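Threonine phosphate decarboxylase-like enzyme (Sulfurospirillum multivorans, PDB 6OUX) catalyses the PLP-dependent decarboxylation of L-serine O-phosphate to ethanolamine O-phosphate, a precursor used in norcobamide biosynthesis. Local coordinates at residues 120-126 against 169-175; 43-47 against 377-381; 219-223 against 299-304; 98-103 against 259-263. All blocks are in the same frame, centred on the assembly; numbering follows the deposited sequence.

Contact 1: residues 120-126 against 169-175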
loop_
_atom_site.group_PDB
_atom_site.type_symbol
_atom_site.label_atom_id
_atom_site.label_comp_id
_atom_site.label_asym_id
_atom_site.label_seq_id
_atom_site.Cartn_x
_atom_site.Cartn_y
_atom_site.Cartn_z
ATOM N N GLU A 120 21.741 7.466 7.035
ATOM C CA GLU A 120 23.094 7.149 6.530
ATOM C C GLU A 120 23.318 7.679 5.132
ATOM O O GLU A 120 24.446 7.837 4.718
ATOM C CB GLU A 120 23.391 5.643 6.452
ATOM C CG GLU A 120 22.832 4.807 7.576
ATOM C CD GLU A 120 21.393 4.430 7.299
ATOM O OE1 GLU A 120 21.162 3.639 6.321
ATOM O OE2 GLU A 120 20.530 4.965 8.053
ATOM N N VAL A 121 22.235 7.891 4.373
ATOM C CA VAL A 121 22.338 8.311 2.994
ATOM C C VAL A 121 22.614 9.825 2.928
ATOM O O VAL A 121 21.724 10.632 3.082
ATOM C CB VAL A 121 21.049 7.947 2.209
ATOM C CG1 VAL A 121 21.192 8.340 0.725
ATOM C CG2 VAL A 121 20.718 6.499 2.387
ATOM N N GLN A 122 23.861 10.193 2.671
ATOM C CA GLN A 122 24.293 11.596 2.663
ATOM C C GLN A 122 24.909 12.084 1.342
ATOM O O GLN A 122 25.019 13.286 1.106
ATOM C CB GLN A 122 25.349 11.786 3.757
ATOM C CG GLN A 122 24.795 11.644 5.154
ATOM C CD GLN A 122 23.711 12.673 5.458
ATOM O OE1 GLN A 122 22.684 12.345 6.067
ATOM N NE2 GLN A 122 23.928 13.928 5.040
ATOM N N LYS A 123 25.324 11.168 0.484
ATOM C CA LYS A 123 25.636 11.560 -0.881
ATOM C C LYS A 123 25.213 10.401 -1.735
ATOM O O LYS A 123 25.628 9.295 -1.470
ATOM C CB LYS A 123 27.085 11.838 -1.043
ATOM C CG LYS A 123 27.516 12.350 -2.362
ATOM C CD LYS A 123 28.960 12.877 -2.264
ATOM C CE LYS A 123 29.318 13.626 -3.517
ATOM N NZ LYS A 123 30.740 14.062 -3.561
ATOM N N VAL A 124 24.426 10.684 -2.777
ATOM C CA VAL A 124 23.909 9.645 -3.711
ATOM C C VAL A 124 24.221 10.024 -5.170
ATOM O O VAL A 124 24.162 11.219 -5.543
ATOM C CB VAL A 124 22.411 9.434 -3.483
ATOM C CG1 VAL A 124 21.645 10.704 -3.709
ATOM C CG2 VAL A 124 21.880 8.241 -4.315
ATOM N N ALA A 125 24.687 9.045 -5.924
ATOM C CA ALA A 125 24.946 9.189 -7.360
ATOM C C ALA A 125 23.786 8.545 -8.135
ATOM O O ALA A 125 23.472 7.346 -7.934
ATOM C CB ALA A 125 26.267 8.593 -7.771
ATOM N N LEU A 126 23.144 9.376 -8.953
ATOM C CA LEU A 126 22.076 8.947 -9.897
ATOM C C LEU A 126 22.530 9.157 -11.318
ATOM O O LEU A 126 23.394 10.012 -11.601
ATOM C CB LEU A 126 20.813 9.754 -9.689
ATOM C CG LEU A 126 20.253 9.878 -8.274
ATOM C CD1 LEU A 126 19.021 10.795 -8.319
ATOM C CD2 LEU A 126 19.858 8.506 -7.777
ATOM N N GLU A 169 33.745 10.952 -6.818
ATOM C CA GLU A 169 32.744 11.585 -6.000
ATOM C C GLU A 169 32.581 10.982 -4.626
ATOM O O GLU A 169 32.081 11.649 -3.730
ATOM C CB GLU A 169 31.374 11.575 -6.700
ATOM C CG GLU A 169 31.231 12.464 -7.907
ATOM C CD GLU A 169 31.165 13.960 -7.594
ATOM O OE1 GLU A 169 30.733 14.358 -6.512
ATOM O OE2 GLU A 169 31.605 14.732 -8.449
ATOM N N GLN A 170 32.919 9.704 -4.463
ATOM C CA GLN A 170 32.739 8.987 -3.167
ATOM C C GLN A 170 31.355 9.107 -2.566
ATOM O O GLN A 170 31.228 9.441 -1.459
ATOM C CB GLN A 170 33.828 9.431 -2.143
ATOM C CG GLN A 170 35.237 9.060 -2.589
ATOM C CD GLN A 170 35.482 7.543 -2.569
ATOM O OE1 GLN A 170 35.137 6.904 -1.586
ATOM N NE2 GLN A 170 36.094 6.982 -3.623
ATOM N N PRO A 171 30.285 8.777 -3.330
ATOM C CA PRO A 171 28.965 8.721 -2.772
ATOM C C PRO A 171 28.859 7.549 -1.810
ATOM O O PRO A 171 29.533 6.555 -1.967
ATOM C CB PRO A 171 28.087 8.494 -4.010
ATOM C CG PRO A 171 28.916 7.618 -4.856
ATOM C CD PRO A 171 30.363 8.084 -4.625
ATOM N N ASP A 172 28.012 7.640 -0.796
ATOM C CA ASP A 172 27.802 6.473 -0.008
ATOM C C ASP A 172 26.772 5.508 -0.650
ATOM O O ASP A 172 26.683 4.335 -0.246
ATOM C CB ASP A 172 27.351 6.818 1.405
ATOM C CG ASP A 172 26.101 7.657 1.437
ATOM O OD1 ASP A 172 24.987 7.111 1.258
ATOM O OD2 ASP A 172 26.220 8.891 1.664
ATOM N N THR A 173 25.935 6.022 -1.561
ATOM C CA THR A 173 24.815 5.242 -2.153
ATOM C C THR A 173 24.783 5.551 -3.648
ATOM O O THR A 173 24.955 6.720 -4.081
ATOM C CB THR A 173 23.480 5.639 -1.522
ATOM O OG1 THR A 173 23.573 5.505 -0.093
ATOM C CG2 THR A 173 22.265 4.761 -2.038
ATOM N N VAL A 174 24.649 4.507 -4.441
ATOM C CA VAL A 174 24.430 4.648 -5.871
ATOM C C VAL A 174 23.096 3.951 -6.260
ATOM O O VAL A 174 22.709 2.966 -5.609
ATOM C CB VAL A 174 25.636 3.976 -6.536
ATOM C CG1 VAL A 174 25.383 3.477 -7.904
ATOM C CG2 VAL A 174 26.886 4.886 -6.400
ATOM N N VAL A 175 22.385 4.525 -7.238
ATOM C CA VAL A 175 21.165 3.873 -7.867
ATOM C C VAL A 175 21.406 3.580 -9.350
ATOM O O VAL A 175 21.738 4.480 -10.096
ATOM C CB VAL A 175 19.931 4.726 -7.748
ATOM C CG1 VAL A 175 18.674 4.002 -8.309
ATOM C CG2 VAL A 175 19.702 5.149 -6.316
HETATM O O HOH W 1 24.002 5.946 -10.274
#

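Contact 2: residues 43-47 against 377-381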
loop_
_atom_site.group_PDB
_atom_site.type_symbol
_atom_site.label_atom_id
_atom_site.label_comp_id
_atom_site.label_asym_id
_atom_site.label_seq_id
_atom_site.Cartn_x
_atom_site.Cartn_y
_atom_site.Cartn_z
ATOM N N ILE A 43 -10.131 6.410 -25.595
ATOM C CA ILE A 43 -8.788 5.854 -25.621
ATOM C C ILE A 43 -8.930 4.379 -25.992
ATOM O O ILE A 43 -9.493 3.625 -25.239
ATOM C CB ILE A 43 -8.058 5.935 -24.271
ATOM C CG1 ILE A 43 -8.122 7.337 -23.683
ATOM C CG2 ILE A 43 -6.612 5.444 -24.458
ATOM C CD1 ILE A 43 -7.470 8.385 -24.530
ATOM N N LYS A 44 -8.423 3.976 -27.143
ATOM C CA LYS A 44 -8.496 2.548 -27.544
ATOM C C LYS A 44 -7.249 1.719 -27.174
ATOM O O LYS A 44 -7.359 0.512 -26.906
ATOM C CB LYS A 44 -8.727 2.441 -29.067
ATOM C CG LYS A 44 -10.080 2.963 -29.552
ATOM C CD LYS A 44 -10.040 3.280 -31.056
ATOM C CE LYS A 44 -11.264 2.794 -31.801
ATOM N NZ LYS A 44 -11.226 3.314 -33.201
ATOM N N ILE A 45 -6.061 2.353 -27.247
ATOM C CA ILE A 45 -4.804 1.695 -26.892
ATOM C C ILE A 45 -4.083 2.616 -25.931
ATOM O O ILE A 45 -3.710 3.739 -26.314
ATOM C CB ILE A 45 -3.922 1.423 -28.139
ATOM C CG1 ILE A 45 -4.637 0.474 -29.091
ATOM C CG2 ILE A 45 -2.567 0.841 -27.716
ATOM C CD1 ILE A 45 -3.947 0.386 -30.436
ATOM N N ASP A 46 -3.853 2.144 -24.710
ATOM C CA ASP A 46 -3.055 2.915 -23.776
ATOM C C ASP A 46 -1.669 2.331 -23.848
ATOM O O ASP A 46 -1.407 1.232 -23.326
ATOM C CB ASP A 46 -3.640 2.833 -22.348
ATOM C CG ASP A 46 -2.811 3.593 -21.311
ATOM O OD1 ASP A 46 -1.686 4.154 -21.579
ATOM O OD2 ASP A 46 -3.336 3.651 -20.170
ATOM N N ALA A 47 -0.754 3.044 -24.477
ATOM C CA ALA A 47 0.659 2.595 -24.452
ATOM C C ALA A 47 1.574 3.461 -23.554
ATOM O O ALA A 47 2.754 3.593 -23.825
ATOM C CB ALA A 47 1.195 2.495 -25.873
ATOM N N GLU A 377 -2.231 -4.499 -31.309
ATOM C CA GLU A 377 -2.090 -3.129 -30.867
ATOM C C GLU A 377 -0.795 -2.522 -31.406
ATOM O O GLU A 377 -0.800 -1.355 -31.842
ATOM C CB GLU A 377 -2.210 -3.051 -29.354
ATOM C CG GLU A 377 -3.631 -3.338 -28.884
ATOM C CD GLU A 377 -3.807 -3.227 -27.407
ATOM O OE1 GLU A 377 -4.841 -2.785 -26.946
ATOM O OE2 GLU A 377 -2.936 -3.680 -26.687
ATOM N N ASN A 378 0.310 -3.256 -31.384
ATOM C CA ASN A 378 1.543 -2.734 -31.929
ATOM C C ASN A 378 1.375 -2.379 -33.380
ATOM O O ASN A 378 1.878 -1.358 -33.802
ATOM C CB ASN A 378 2.740 -3.677 -31.734
ATOM C CG ASN A 378 3.141 -3.809 -30.239
ATOM O OD1 ASN A 378 2.769 -2.961 -29.429
ATOM N ND2 ASN A 378 3.752 -4.893 -29.883
ATOM N N ASN A 379 0.643 -3.201 -34.148
ATOM C CA ASN A 379 0.493 -2.929 -35.575
ATOM C C ASN A 379 -0.218 -1.590 -35.760
ATOM O O ASN A 379 0.198 -0.794 -36.598
ATOM C CB ASN A 379 -0.257 -4.096 -36.239
ATOM C CG ASN A 379 -0.223 -4.043 -37.759
ATOM O OD1 ASN A 379 0.845 -4.021 -38.385
ATOM N ND2 ASN A 379 -1.423 -4.043 -38.382
ATOM N N CYS A 380 -1.258 -1.345 -34.960
ATOM C CA CYS A 380 -2.009 -0.098 -34.993
ATOM C C CYS A 380 -1.121 1.129 -34.678
ATOM O O CYS A 380 -1.183 2.174 -35.315
ATOM C CB CYS A 380 -3.171 -0.131 -33.975
ATOM S SG CYS A 380 -4.512 -1.286 -34.430
ATOM N N ILE A 381 -0.277 0.972 -33.691
ATOM C CA ILE A 381 0.663 2.026 -33.357
ATOM C C ILE A 381 1.606 2.310 -34.524
ATOM O O ILE A 381 1.847 3.462 -34.863
ATOM C CB ILE A 381 1.439 1.654 -32.073
ATOM C CG1 ILE A 381 0.504 1.602 -30.891
ATOM C CG2 ILE A 381 2.500 2.684 -31.824
ATOM C CD1 ILE A 381 1.099 0.992 -29.642
#

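Contact 3: residues 219-223 against 299-304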
loop_
_atom_site.group_PDB
_atom_site.type_symbol
_atom_site.label_atom_id
_atom_site.label_comp_id
_atom_site.label_asym_id
_atom_site.label_seq_id
_atom_site.Cartn_x
_atom_site.Cartn_y
_atom_site.Cartn_z
ATOM N N GLU A 219 19.902 -16.571 -27.417
ATOM C CA GLU A 219 18.733 -16.721 -28.295
ATOM C C GLU A 219 17.613 -17.565 -27.697
ATOM O O GLU A 219 16.451 -17.394 -28.041
ATOM C CB GLU A 219 19.150 -17.304 -29.648
ATOM C CG GLU A 219 19.727 -16.264 -30.580
ATOM C CD GLU A 219 18.649 -15.351 -31.152
ATOM O OE1 GLU A 219 18.444 -14.226 -30.621
ATOM O OE2 GLU A 219 17.995 -15.770 -32.140
ATOM N N ALA A 220 17.941 -18.458 -26.795
ATOM C CA ALA A 220 16.943 -19.270 -26.122
ATOM C C ALA A 220 16.090 -18.412 -25.179
ATOM O O ALA A 220 15.163 -18.904 -24.654
ATOM C CB ALA A 220 17.638 -20.351 -25.307
ATOM N N LEU A 221 16.448 -17.140 -24.948
ATOM C CA LEU A 221 15.718 -16.292 -24.019
ATOM C C LEU A 221 15.670 -16.876 -22.608
ATOM O O LEU A 221 14.653 -16.920 -21.955
ATOM C CB LEU A 221 14.338 -15.950 -24.554
ATOM C CG LEU A 221 14.248 -15.433 -26.003
ATOM C CD1 LEU A 221 12.804 -15.192 -26.348
ATOM C CD2 LEU A 221 15.075 -14.187 -26.351
ATOM N N THR A 222 16.817 -17.250 -22.109
ATOM C CA THR A 222 16.988 -17.657 -20.704
ATOM C C THR A 222 16.644 -16.474 -19.781
ATOM O O THR A 222 17.142 -15.366 -19.997
ATOM C CB THR A 222 18.427 -18.161 -20.443
ATOM O OG1 THR A 222 18.806 -19.140 -21.422
ATOM C CG2 THR A 222 18.559 -18.811 -19.034
ATOM N N CYS A 223 15.760 -16.673 -18.802
ATOM C CA CYS A 223 15.342 -15.571 -17.936
ATOM C C CYS A 223 16.575 -15.123 -17.155
ATOM O O CYS A 223 17.309 -15.939 -16.650
ATOM C CB CYS A 223 14.265 -15.963 -16.982
ATOM S SG CYS A 223 13.541 -14.558 -16.112
ATOM N N ARG A 299 6.251 -14.533 -20.984
ATOM C CA ARG A 299 7.409 -13.635 -20.937
ATOM C C ARG A 299 8.164 -13.745 -22.269
ATOM O O ARG A 299 8.383 -12.751 -22.905
ATOM C CB ARG A 299 8.281 -14.056 -19.776
ATOM C CG ARG A 299 9.471 -13.132 -19.494
ATOM C CD ARG A 299 10.420 -13.603 -18.421
ATOM N NE ARG A 299 11.095 -14.827 -18.856
ATOM C CZ ARG A 299 12.137 -14.903 -19.700
ATOM N NH1 ARG A 299 12.750 -13.811 -20.180
ATOM N NH2 ARG A 299 12.620 -16.102 -20.011
ATOM N N LYS A 300 8.445 -14.965 -22.716
ATOM C CA LYS A 300 9.104 -15.183 -23.988
ATOM C C LYS A 300 8.300 -14.744 -25.194
ATOM O O LYS A 300 8.859 -14.166 -26.109
ATOM C CB LYS A 300 9.554 -16.627 -24.200
ATOM C CG LYS A 300 10.625 -17.080 -23.252
ATOM C CD LYS A 300 11.312 -18.364 -23.732
ATOM C CE LYS A 300 10.820 -19.600 -23.050
ATOM N NZ LYS A 300 11.837 -20.290 -22.203
ATOM N N GLN A 301 6.985 -14.955 -25.147
ATOM C CA GLN A 301 6.097 -14.471 -26.173
ATOM C C GLN A 301 6.139 -12.970 -26.279
ATOM O O GLN A 301 6.185 -12.405 -27.400
ATOM C CB GLN A 301 4.679 -14.962 -25.841
ATOM C CG GLN A 301 3.537 -14.485 -26.692
ATOM C CD GLN A 301 2.210 -15.052 -26.202
ATOM O OE1 GLN A 301 2.022 -15.305 -24.991
ATOM N NE2 GLN A 301 1.290 -15.217 -27.103
ATOM N N TYR A 302 6.085 -12.299 -25.128
ATOM C CA TYR A 302 6.190 -10.852 -25.088
ATOM C C TYR A 302 7.559 -10.317 -25.599
ATOM O O TYR A 302 7.595 -9.332 -26.338
ATOM C CB TYR A 302 5.905 -10.304 -23.694
ATOM C CG TYR A 302 5.805 -8.795 -23.684
ATOM C CD1 TYR A 302 4.776 -8.114 -24.259
ATOM C CD2 TYR A 302 6.812 -8.048 -23.126
ATOM C CE1 TYR A 302 4.720 -6.719 -24.256
ATOM C CE2 TYR A 302 6.769 -6.662 -23.118
ATOM C CZ TYR A 302 5.702 -6.008 -23.643
ATOM O OH TYR A 302 5.739 -4.634 -23.601
ATOM N N ILE A 303 8.662 -10.921 -25.209
ATOM C CA ILE A 303 9.945 -10.500 -25.763
ATOM C C ILE A 303 9.964 -10.665 -27.298
ATOM O O ILE A 303 10.474 -9.757 -28.039
ATOM C CB ILE A 303 11.087 -11.306 -25.160
ATOM C CG1 ILE A 303 11.258 -10.963 -23.694
ATOM C CG2 ILE A 303 12.400 -11.179 -25.929
ATOM C CD1 ILE A 303 12.204 -11.899 -22.979
ATOM N N LYS A 304 9.396 -11.764 -27.797
ATOM C CA LYS A 304 9.377 -11.987 -29.255
ATOM C C LYS A 304 8.548 -10.924 -29.929
ATOM O O LYS A 304 8.959 -10.372 -30.952
ATOM C CB LYS A 304 8.942 -13.394 -29.656
ATOM C CG LYS A 304 9.993 -14.448 -29.308
ATOM C CD LYS A 304 9.516 -15.871 -29.628
ATOM C CE LYS A 304 10.418 -16.866 -28.888
ATOM N NZ LYS A 304 9.848 -18.229 -28.842
HETATM O O HOH W 2 13.126 -20.686 -24.772
HETATM O O HOH W 3 15.330 -13.681 -21.590
#

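Contact 4: residues 98-103 against 259-263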
loop_
_atom_site.group_PDB
_atom_site.type_symbol
_atom_site.label_atom_id
_atom_site.label_comp_id
_atom_site.label_asym_id
_atom_site.label_seq_id
_atom_site.Cartn_x
_atom_site.Cartn_y
_atom_site.Cartn_z
ATOM N N LYS A 98 17.669 -16.581 1.425
ATOM C CA LYS A 98 17.250 -16.532 2.787
ATOM C C LYS A 98 16.036 -15.603 2.985
ATOM O O LYS A 98 16.069 -14.465 2.569
ATOM C CB LYS A 98 18.451 -16.048 3.573
ATOM C CG LYS A 98 18.230 -15.710 5.040
ATOM C CD LYS A 98 19.599 -15.474 5.700
ATOM C CE LYS A 98 19.484 -14.856 7.070
ATOM N NZ LYS A 98 18.563 -15.720 7.851
ATOM N N PRO A 99 14.959 -16.075 3.651
ATOM C CA PRO A 99 13.758 -15.202 3.784
ATOM C C PRO A 99 13.981 -13.847 4.430
ATOM O O PRO A 99 13.345 -12.827 4.045
ATOM C CB PRO A 99 12.782 -16.033 4.678
ATOM C CG PRO A 99 13.515 -17.245 5.089
ATOM C CD PRO A 99 14.737 -17.417 4.232
ATOM N N GLU A 100 14.865 -13.816 5.418
ATOM C CA GLU A 100 15.119 -12.581 6.184
ATOM C C GLU A 100 15.910 -11.554 5.330
ATOM O O GLU A 100 16.087 -10.439 5.738
ATOM C CB GLU A 100 15.884 -12.883 7.508
ATOM C CG GLU A 100 15.227 -13.869 8.533
ATOM C CD GLU A 100 14.993 -15.277 8.060
ATOM O OE1 GLU A 100 15.799 -15.830 7.233
ATOM O OE2 GLU A 100 13.972 -15.878 8.495
ATOM N N ASN A 101 16.456 -11.962 4.187
ATOM C CA ASN A 101 17.059 -11.010 3.214
ATOM C C ASN A 101 16.031 -10.368 2.207
ATOM O O ASN A 101 16.403 -9.509 1.411
ATOM C CB ASN A 101 18.176 -11.685 2.384
ATOM C CG ASN A 101 19.439 -11.919 3.164
ATOM O OD1 ASN A 101 19.880 -13.026 3.364
ATOM N ND2 ASN A 101 20.016 -10.891 3.598
ATOM N N ILE A 102 14.752 -10.740 2.293
ATOM C CA ILE A 102 13.669 -10.225 1.421
ATOM C C ILE A 102 12.793 -9.186 2.128
ATOM O O ILE A 102 12.325 -9.465 3.204
ATOM C CB ILE A 102 12.759 -11.358 0.925
ATOM C CG1 ILE A 102 13.586 -12.479 0.323
ATOM C CG2 ILE A 102 11.753 -10.806 -0.110
ATOM C CD1 ILE A 102 12.852 -13.763 -0.062
ATOM N N PHE A 103 12.639 -7.997 1.525
ATOM C CA PHE A 103 11.724 -6.977 1.943
ATOM C C PHE A 103 10.589 -6.887 0.873
ATOM O O PHE A 103 10.852 -6.693 -0.342
ATOM C CB PHE A 103 12.453 -5.620 2.149
ATOM C CG PHE A 103 11.539 -4.514 2.556
ATOM C CD1 PHE A 103 10.820 -3.794 1.594
ATOM C CD2 PHE A 103 11.316 -4.218 3.907
ATOM C CE1 PHE A 103 9.938 -2.800 1.944
ATOM C CE2 PHE A 103 10.446 -3.183 4.270
ATOM C CZ PHE A 103 9.769 -2.464 3.302
ATOM N N ASP A 259 20.471 -6.472 3.225
ATOM C CA ASP A 259 21.037 -6.946 4.496
ATOM C C ASP A 259 19.909 -7.316 5.472
ATOM O O ASP A 259 19.004 -6.532 5.664
ATOM C CB ASP A 259 21.918 -5.816 5.077
ATOM C CG ASP A 259 22.505 -6.191 6.393
ATOM O OD1 ASP A 259 23.493 -6.995 6.415
ATOM O OD2 ASP A 259 21.930 -5.773 7.409
ATOM N N SER A 260 19.939 -8.513 6.049
ATOM C CA SER A 260 18.847 -8.961 6.908
ATOM C C SER A 260 18.744 -8.186 8.208
ATOM O O SER A 260 17.616 -7.973 8.726
ATOM C CB SER A 260 18.904 -10.474 7.172
ATOM O OG SER A 260 20.106 -10.786 7.798
ATOM N N ARG A 261 19.888 -7.732 8.722
ATOM C CA ARG A 261 19.913 -6.867 9.913
ATOM C C ARG A 261 19.104 -5.573 9.680
ATOM O O ARG A 261 18.274 -5.163 10.505
ATOM C CB ARG A 261 21.376 -6.454 10.209
ATOM C CG ARG A 261 21.891 -6.732 11.600
ATOM C CD ARG A 261 21.786 -8.202 12.002
ATOM N NE ARG A 261 22.332 -9.185 11.049
ATOM C CZ ARG A 261 23.514 -9.817 11.140
ATOM N NH1 ARG A 261 24.367 -9.538 12.102
ATOM N NH2 ARG A 261 23.856 -10.708 10.218
ATOM N N LYS A 262 19.413 -4.909 8.569
ATOM C CA LYS A 262 18.707 -3.715 8.125
ATOM C C LYS A 262 17.186 -3.994 7.936
ATOM O O LYS A 262 16.333 -3.227 8.398
ATOM C CB LYS A 262 19.373 -3.259 6.853
ATOM C CG LYS A 262 18.831 -2.015 6.187
ATOM C CD LYS A 262 19.613 -1.815 4.884
ATOM C CE LYS A 262 19.034 -0.731 3.964
ATOM N NZ LYS A 262 19.657 0.586 4.225
ATOM N N ILE A 263 16.827 -5.079 7.263
ATOM C CA ILE A 263 15.374 -5.427 7.181
ATOM C C ILE A 263 14.766 -5.594 8.585
ATOM O O ILE A 263 13.634 -5.128 8.831
ATOM C CB ILE A 263 15.129 -6.675 6.355
ATOM C CG1 ILE A 263 15.449 -6.394 4.876
ATOM C CG2 ILE A 263 13.697 -7.178 6.487
ATOM C CD1 ILE A 263 15.510 -7.649 4.051
#

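Contact 1: residues 120-126 against 169-175
Lys-123, Asp-172 and Ala-125 bury the most surface where these two neighbouring strands begin. The long, extended side chain of Lys-123 runs past Pro-171 and Gln-170, the loop leading into the second strand, to the end of helix 159-169. There its NZ donates to the backbone O of Glu-169 (2.8 Å) and forms a salt bridge with Glu-169 OE1 (3.0 Å), so one ammonium group serves both a helix-end carbonyl and a carboxylate. Asp-172 reaches back in the other direction. Its OD2 accepts from Gln-122 N (2.9 Å) and Lys-123 N (2.7 Å), a task suited to a short carboxylate facing two successive amides, while its OD1 takes a bond from Thr-173 OG1 and a salt bridge from Arg-204. From Lys-123 onward the backbones pair in parallel: Thr-173 N donates to Lys-123 O (3.3 Å), Ala-125 N to Thr-173 O (3.0 Å), and Val-175 N to Ala-125 O (3.1 Å). Ala-125 is small enough to sit beneath helix 159-169, its CB 4.1 Å from Pro-171 CG and 4.0 Å from Val-174 CG2. Leu-126 CD2 meets Val-175 CG2 at 3.7 Å, adding branched aliphatic bulk to the buried sheet. Strands 123-128 and 173-177 lie side by side in the large mixed, mainly parallel sheet flanked by helices, as expected of the PLP-dependent aminotransferase fold.

Contact 2: residues 43-47 against 377-381
This is an apolar contact between a short edge strand and a helix, placed where strand 45-46 borders the smaller mixed sheet and helix 375-388 covers one of its faces. No hydrogen bond crosses it. Ile-45 dominates: its CA-to-CB bond points at the helix, and its CD1 comes within 3.7 Å of Cys-380 CB and 3.9 Å of Glu-377 O, while its CG2 lies 4.1 Å from Ile-381 CD1. A beta-branched residue suits this place, being at ease in an extended backbone and filling the gap with two arms. Ala-47, two residues on and so directed the same way, offers only a methyl, its CB 4.1 Å from Ile-381 CD1; Asp-46, between them, points away and bonds to His-27. On the helix, Glu-377, Cys-380 and Ile-381 follow the i, i+3, i+4 spacing that brings side chains onto one helical face. The aliphatic part of Glu-377 joins in, its CB 4.0 Å from Ile-45 CD1. Along the strand, backbone bonds from Ile-45 and Ala-47 to Tyr-353 attach it to strand 352-356. Ile-381 also touches Ile-352, Ile-370 of strand 367-371 and Phe-309 of helix 289-314, so it lies between the sheet and that long helix.

Contact 3: residues 219-223 against 299-304
Ala-220 enters the contact through its backbone: its O lies 4.0 Å from Lys-300 CD, and a water bridges the two residues, donating to Ala-220 O (2.7 Å) and accepting from Lys-300 NZ (2.9 Å). The chain then turns at Leu-221, whose positive phi (58°) is unusual for a residue with a side chain and coincides with the bend that turns this one to the helix. Leu-221 buries more surface than any other residue here. Its CB is 4.0 Å from Lys-300 CD, its CD2 4.0 Å from Ile-303 CG2, and its CD1 3.9 Å from Lys-304 CE, so a branched aliphatic group settles among an isoleucine and the methylene chains of two lysines. Thus a loop between strand 204-208 and helix 227-232, in the part of the fold that carries the large sheet, is laid against the long helix 289-314, which runs on to the smaller sheet. The carbonyl of Leu-221 meets the edge of the Arg-299 guanidinium, NH2 donating to O at 2.9 Å; Glu-296 forms a salt bridge with that same nitrogen, and His-213 O accepts from NH1. Thr-222 turns its side chain away to bond with Asp-218, but a water close to its O (2.9 Å) accepts from Arg-299 NH1 (2.9 Å). Finally Cys-223 lays its CB over one face of the guanidinium, 3.4 Å from Arg-299 NH2, where a small side chain can approach the flat group closely.

Contact 4: residues 98-103 against 259-263
Van der Waals packing carries most of this contact, and Ile-263 supplies its largest apolar piece. Its CD1 is pushed against the backbone of the other segment, 3.3 Å from both Glu-100 O and Asn-101 C and 3.6 Å from Ile-102 N, so the terminal methyl of the isoleucine lies along the chain just as it leaves the 3-10 turn 99-101 for strand 102-105. Farther in, Phe-103 CB lies 4.1 Å from Ile-263 CG1, and the phenyl ring packs on Ile-111 and Met-114 of helix 108-116. Ser-260, small enough for close approach, brings its CB to 3.2 Å from Glu-100 O, and its CA forms a CA-H...O contact with that oxygen (3.3 Å). The setting is an edge of the large mixed sheet: strand 102-105 is outermost within the chain, antiparallel to strand 254-257, and helix 260-266 follows that neighbour after two residues. Polar bonds organise each segment from within rather than crossing between them. Asp-259 is the N-cap of the helix, its OD2 accepting from Lys-262 N at 2.9 Å, a place for which a short carboxylate is well suited. In the turn, Asn-101 N donates to Lys-98 O (3.0 Å), and Lys-98 NZ forms a salt bridge with Glu-100 OE1 (2.8 Å). Asn-101 ND2 lies 3.4 Å from Ser-260 N, two donors that cannot bond; its hydrogen-bond partner is Met-258 O, just past the neighbouring strand.

Overall arrangement
From the N terminus, residues 43-47 open the widest loop, which contact 2 closes only at 377-381, so the other three contacts fall within it. Residues 98-103 open contact 4, and contact 1 both opens and closes before 259-263 completes it. Contact 3 opens at 219-223, inside the loop of contact 4, and closes beyond it at 299-304; the two therefore cross, while contact 1 precedes contact 3 in series. Contacts 1 and 4 serve the same large sheet and touch through Glu-120 and Lys-262. Contact 2 belongs to the smaller sheet, its centre 40 Å from that of contact 1, and contact 3 joins the two regions through helix 289-314.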